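Local coordinates for protein ribonuclease mar1, putative (Trypanosoma cruzi, PDB 1YZV) that is of unknown function but, as a member of the isochorismatase family, is probably a hydrolase-like enzyme, at residues N47-L52 against Q112-G117; V138-D143 against T155-M160. All blocks are in the same frame, centred on the assembly; numbering follows the deposited sequence.

Contact 1. Residues N47-L52 against Q112-G117; sequences NRFAGL and QVVLWG
Phe49, on helix 39-56, reaches across to Val114 and Trp116 of strand 110-118, joining a helix to an inner strand of the parallel sheet in the three-layer alpha/beta/alpha fold of the isochorismatase family. The contact is wholly apolar and buried, and no hydrogen bond crosses it.

The aromatic part is an edge-to-face pair. Phe49 turns the CD2-CE2 side of its ring toward the six-membered ring of Trp116, with centroids 4.8 Å apart and planes at 60°, well short of perpendicular. Phe49 CD2 stands over the indole face, displaced toward its rim, and comes to 3.5 Å from Trp116 CZ3. With chi1 at 75°, Trp116 CG is tucked in between the two backbone branches, and the indole lies alongside Phe49, the two side chains running in opposite senses, so that the phenyl meets the indole face.

The aliphatic part is a CH-pi contact: Val114 CG1 lies 3.9 Å from the centroid of the Phe49 ring, over its face and 27° off the normal. One phenyl ring thus serves two strand side chains, giving its edge to one and a face to the other. Beyond this pair of segments, Phe49 also meets the ring of Phe23 and touches Ser173 of helix 173-181. Val114 CG1 comes down over the CE2-CZ side of the phenyl ring, 3.6 Å from each of Phe49 CE2 and CZ.

Contact 2. Residues V138-D143 against T155-M160; sequences VVIAVD and TAIQLM
Val142 and Ile157 make the closest approach here, with Val142 CG2 3.6 Å from Ile157 CD1 and the two side chains crossing at about a right angle. The same valine methyl also rests against the preceding carbon of the isoleucine, Val142 CG2 to Ile157 CG1 being 3.8 Å. Further back along the strand, Ile140 meets Met160 through the thioether: Met160 SD is 3.8 Å from Ile140 CG1 and equally far from Ile140 CD1, so the sulfur sits against the last two carbons of the longer branch. A looser touch, 4.4 Å from Ile140 CG2 to Ile157 CD1, connects the two pairs.

All of these are apolar contacts, one of them through sulfur, with no hydrogen bond across. The Met160 chain is extended at chi2 (-173°) and then bends at chi3 (-76°); SD faces Ile140, while the bend carries Met160 CE to 4.0 Å from Ile157 CD1 of its own helix. On the helix, Ile157 and Met160 are three residues apart, which puts both on the side facing the strand. On the other segment the chain turns a corner at Val142, yet its side chain still points to the helix.

Val142 also packs on Thr155 of the third subunit, while Gln158 OE1 accepts a hydrogen bond from Gln161 NE2 of the second subunit. Within the chain, helix 150-161 covers strand 137-146 as part of a beta-alpha-beta unit completed by strand 168-171, where Ile170 touches both Ile140 and Val142; helix 120-133 adjoins through Leu125 against Met160.

From the N terminus, helix 39-56 comes first, and contact 1 closes a long loop when strand 110-118 arrives beneath it; strands 61-68 and 87-91 lie in between. Contact 2 opens only afterwards and closes a short loop between strand 137-146 and helix 150-161, so the two lie in series, neither nested nor crossed. Their strands are neighbours in the parallel sheet, probably joined by backbone hydrogen bonds from Leu115 N to Val139 O and from Val139 N to Val113 O. Helices 39-56 and 150-161 pack on opposite faces of this sheet: Ala141, which meets Phe49, points away from helix 150-161, while Ile140, which touches Leu115, points toward it.

Contact 1. Residues N47-L52 against Q112-G117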
loop_
_atom_site.group_PDB
_atom_site.type_symbol
_atom_site.label_atom_id
_atom_site.label_comp_id
_atom_site.label_asym_id
_atom_site.label_seq_id
_atom_site.Cartn_x
_atom_site.Cartn_y
_atom_site.Cartn_z
ATOM N N ASN A 47 16.997 20.304 -10.881
ATOM C CA ASN A 47 17.302 21.703 -10.616
ATOM C C ASN A 47 17.022 22.187 -9.195
ATOM O O ASN A 47 17.816 22.915 -8.594
ATOM C CB ASN A 47 16.591 22.589 -11.630
ATOM C CG ASN A 47 17.261 22.566 -12.989
ATOM O OD1 ASN A 47 18.470 22.338 -13.079
ATOM N ND2 ASN A 47 16.459 22.695 -14.065
ATOM N N ARG A 48 15.942 21.682 -8.615
ATOM C CA ARG A 48 15.623 21.982 -7.241
ATOM C C ARG A 48 16.697 21.447 -6.296
ATOM O O ARG A 48 17.153 22.137 -5.359
ATOM C CB ARG A 48 14.252 21.366 -6.912
ATOM C CG ARG A 48 13.910 21.389 -5.462
ATOM C CD ARG A 48 12.455 21.029 -5.249
ATOM N NE ARG A 48 11.564 22.128 -5.586
ATOM C CZ ARG A 48 10.241 22.082 -5.435
ATOM N NH1 ARG A 48 9.648 20.965 -4.968
ATOM N NH2 ARG A 48 9.523 23.181 -5.640
ATOM N N PHE A 49 17.058 20.184 -6.488
ATOM C CA PHE A 49 18.123 19.577 -5.659
ATOM C C PHE A 49 19.513 20.146 -5.936
ATOM O O PHE A 49 20.347 20.233 -5.025
ATOM C CB PHE A 49 18.135 18.061 -5.818
ATOM C CG PHE A 49 16.880 17.367 -5.274
ATOM C CD1 PHE A 49 16.316 17.750 -4.083
ATOM C CD2 PHE A 49 16.423 16.197 -5.869
ATOM C CE1 PHE A 49 15.210 17.056 -3.548
ATOM C CE2 PHE A 49 15.329 15.505 -5.365
ATOM C CZ PHE A 49 14.724 15.933 -4.199
ATOM N N ALA A 50 19.731 20.607 -7.170
ATOM C CA ALA A 50 20.973 21.336 -7.488
ATOM C C ALA A 50 21.054 22.605 -6.663
ATOM O O ALA A 50 22.088 22.860 -6.055
ATOM C CB ALA A 50 21.093 21.638 -8.990
ATOM N N GLY A 51 19.955 23.361 -6.590
ATOM C CA GLY A 51 19.897 24.557 -5.775
ATOM C C GLY A 51 20.055 24.262 -4.289
ATOM O O GLY A 51 20.768 24.963 -3.560
ATOM N N LEU A 52 19.389 23.220 -3.808
ATOM C CA LEU A 52 19.579 22.802 -2.429
ATOM C C LEU A 52 21.045 22.420 -2.092
ATOM O O LEU A 52 21.621 22.891 -1.095
ATOM C CB LEU A 52 18.627 21.641 -2.120
ATOM C CG LEU A 52 18.686 21.140 -0.666
ATOM C CD1 LEU A 52 18.351 22.255 0.309
ATOM C CD2 LEU A 52 17.794 19.922 -0.504
ATOM N N GLN A 112 22.886 8.962 3.840
ATOM C CA GLN A 112 21.592 9.060 3.176
ATOM C C GLN A 112 21.700 9.629 1.772
ATOM O O GLN A 112 22.554 10.450 1.485
ATOM C CB GLN A 112 20.605 9.837 4.035
ATOM C CG GLN A 112 20.988 11.309 4.245
ATOM C CD GLN A 112 20.289 11.952 5.423
ATOM O OE1 GLN A 112 19.754 11.270 6.330
ATOM N NE2 GLN A 112 20.257 13.304 5.408
ATOM N N VAL A 113 20.899 9.050 0.877
ATOM C CA VAL A 113 20.917 9.367 -0.550
ATOM C C VAL A 113 19.507 9.731 -0.929
ATOM O O VAL A 113 18.544 9.044 -0.512
ATOM C CB VAL A 113 21.408 8.136 -1.351
ATOM C CG1 VAL A 113 21.136 8.309 -2.858
ATOM C CG2 VAL A 113 22.969 7.830 -1.020
ATOM N N VAL A 114 19.389 10.864 -1.600
ATOM C CA VAL A 114 18.178 11.296 -2.241
ATOM C C VAL A 114 18.315 10.908 -3.710
ATOM O O VAL A 114 19.228 11.374 -4.415
ATOM C CB VAL A 114 17.980 12.815 -2.087
ATOM C CG1 VAL A 114 16.828 13.318 -2.936
ATOM C CG2 VAL A 114 17.767 13.158 -0.611
ATOM N N LEU A 115 17.386 10.080 -4.179
ATOM C CA LEU A 115 17.494 9.410 -5.490
ATOM C C LEU A 115 16.294 9.728 -6.382
ATOM O O LEU A 115 15.138 9.617 -5.954
ATOM C CB LEU A 115 17.596 7.898 -5.297
ATOM C CG LEU A 115 17.537 6.922 -6.503
ATOM C CD1 LEU A 115 18.708 7.188 -7.497
ATOM C CD2 LEU A 115 17.585 5.449 -5.979
ATOM N N TRP A 116 16.571 10.066 -7.636
ATOM C CA TRP A 116 15.508 10.307 -8.621
ATOM C C TRP A 116 16.046 10.181 -10.047
ATOM O O TRP A 116 17.243 10.081 -10.239
ATOM C CB TRP A 116 14.854 11.701 -8.410
ATOM C CG TRP A 116 15.673 12.834 -8.855
ATOM C CD1 TRP A 116 15.554 13.477 -10.069
ATOM C CD2 TRP A 116 16.932 13.279 -8.303
ATOM N NE1 TRP A 116 16.600 14.337 -10.262
ATOM C CE2 TRP A 116 17.427 14.295 -9.175
ATOM C CE3 TRP A 116 17.586 13.076 -7.079
ATOM C CZ2 TRP A 116 18.637 14.986 -8.931
ATOM C CZ3 TRP A 116 18.779 13.776 -6.836
ATOM C CH2 TRP A 116 19.289 14.722 -7.763
ATOM N N GLY A 117 15.139 10.053 -11.006
ATOM C CA GLY A 117 15.500 10.079 -12.415
ATOM C C GLY A 117 14.833 8.993 -13.228
ATOM O O GLY A 117 13.630 8.671 -13.003
#

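Contact 2. Residues V138-D143 against T155-M160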
loop_
_atom_site.group_PDB
_atom_site.type_symbol
_atom_site.label_atom_id
_atom_site.label_comp_id
_atom_site.label_asym_id
_atom_site.label_seq_id
_atom_site.Cartn_x
_atom_site.Cartn_y
_atom_site.Cartn_z
ATOM N N VAL A 138 17.834 5.489 1.835
ATOM C CA VAL A 138 17.588 6.001 0.484
ATOM C C VAL A 138 16.138 6.488 0.342
ATOM O O VAL A 138 15.193 5.828 0.787
ATOM C CB VAL A 138 18.050 4.993 -0.639
ATOM C CG1 VAL A 138 17.562 3.630 -0.421
ATOM C CG2 VAL A 138 17.665 5.481 -2.041
ATOM N N VAL A 139 15.983 7.723 -0.136
ATOM C CA VAL A 139 14.675 8.343 -0.271
ATOM C C VAL A 139 14.461 8.665 -1.718
ATOM O O VAL A 139 15.338 9.301 -2.351
ATOM C CB VAL A 139 14.586 9.619 0.593
ATOM C CG1 VAL A 139 13.140 10.187 0.590
ATOM C CG2 VAL A 139 15.003 9.262 1.970
ATOM N N ILE A 140 13.415 8.078 -2.279
ATOM C CA ILE A 140 13.077 8.287 -3.665
ATOM C C ILE A 140 12.260 9.612 -3.734
ATOM O O ILE A 140 11.252 9.745 -3.060
ATOM C CB ILE A 140 12.259 7.102 -4.242
ATOM C CG1 ILE A 140 12.904 5.752 -3.936
ATOM C CG2 ILE A 140 11.993 7.271 -5.721
ATOM C CD1 ILE A 140 14.255 5.596 -4.481
ATOM N N ALA A 141 12.625 10.517 -4.645
ATOM C CA ALA A 141 11.780 11.691 -4.919
ATOM C C ALA A 141 10.876 11.344 -6.074
ATOM O O ALA A 141 11.260 11.505 -7.236
ATOM C CB ALA A 141 12.626 12.918 -5.257
ATOM N N VAL A 142 9.694 10.833 -5.772
ATOM C CA VAL A 142 8.825 10.301 -6.823
ATOM C C VAL A 142 8.468 11.296 -7.925
ATOM O O VAL A 142 8.272 10.909 -9.103
ATOM C CB VAL A 142 7.529 9.622 -6.207
ATOM C CG1 VAL A 142 6.614 10.594 -5.495
ATOM C CG2 VAL A 142 6.722 8.834 -7.286
ATOM N N ASP A 143 8.314 12.568 -7.542
ATOM C CA ASP A 143 7.981 13.652 -8.486
ATOM C C ASP A 143 9.091 13.962 -9.485
ATOM O O ASP A 143 8.810 14.575 -10.516
ATOM C CB ASP A 143 7.506 14.971 -7.771
ATOM C CG ASP A 143 8.530 15.557 -6.751
ATOM O OD1 ASP A 143 9.154 14.774 -6.013
ATOM O OD2 ASP A 143 8.620 16.823 -6.610
ATOM N N THR A 155 4.184 0.566 -10.556
ATOM C CA THR A 155 4.466 -0.734 -9.921
ATOM C C THR A 155 5.799 -0.752 -9.194
ATOM O O THR A 155 5.857 -1.178 -8.018
ATOM C CB THR A 155 4.421 -1.857 -10.946
ATOM O OG1 THR A 155 3.133 -1.859 -11.550
ATOM C CG2 THR A 155 4.663 -3.243 -10.301
ATOM N N ALA A 156 6.807 -0.095 -9.770
ATOM C CA ALA A 156 8.098 0.041 -9.123
ATOM C C ALA A 156 8.109 0.978 -7.905
ATOM O O ALA A 156 8.763 0.708 -6.895
ATOM C CB ALA A 156 9.135 0.462 -10.114
ATOM N N ILE A 157 7.360 2.062 -7.979
ATOM C CA ILE A 157 7.222 2.933 -6.820
ATOM C C ILE A 157 6.613 2.113 -5.681
ATOM O O ILE A 157 7.056 2.204 -4.532
ATOM C CB ILE A 157 6.323 4.158 -7.138
ATOM C CG1 ILE A 157 7.058 5.141 -8.072
ATOM C CG2 ILE A 157 5.862 4.869 -5.846
ATOM C CD1 ILE A 157 8.376 5.642 -7.576
ATOM N N GLN A 158 5.519 1.428 -5.984
ATOM C CA GLN A 158 4.854 0.557 -5.014
ATOM C C GLN A 158 5.757 -0.501 -4.441
ATOM O O GLN A 158 5.724 -0.734 -3.230
ATOM C CB GLN A 158 3.639 -0.097 -5.644
ATOM C CG GLN A 158 2.580 0.943 -5.952
ATOM C CD GLN A 158 1.399 0.385 -6.726
ATOM O OE1 GLN A 158 1.450 -0.727 -7.298
ATOM N NE2 GLN A 158 0.428 1.248 -6.940
ATOM N N LEU A 159 6.652 -1.038 -5.264
ATOM C CA LEU A 159 7.640 -2.009 -4.764
ATOM C C LEU A 159 8.581 -1.354 -3.724
ATOM O O LEU A 159 8.715 -1.832 -2.585
ATOM C CB LEU A 159 8.425 -2.593 -5.933
ATOM C CG LEU A 159 9.546 -3.605 -5.658
ATOM C CD1 LEU A 159 9.129 -4.596 -4.587
ATOM C CD2 LEU A 159 9.817 -4.291 -7.007
ATOM N N MET A 160 9.115 -0.189 -4.074
ATOM C CA MET A 160 9.970 0.558 -3.188
ATOM C C MET A 160 9.283 1.034 -1.909
ATOM O O MET A 160 9.899 0.976 -0.854
ATOM C CB MET A 160 10.620 1.709 -3.914
ATOM C CG MET A 160 11.560 1.220 -4.941
ATOM S SD MET A 160 12.563 2.438 -5.782
ATOM C CE MET A 160 11.399 3.146 -6.907
#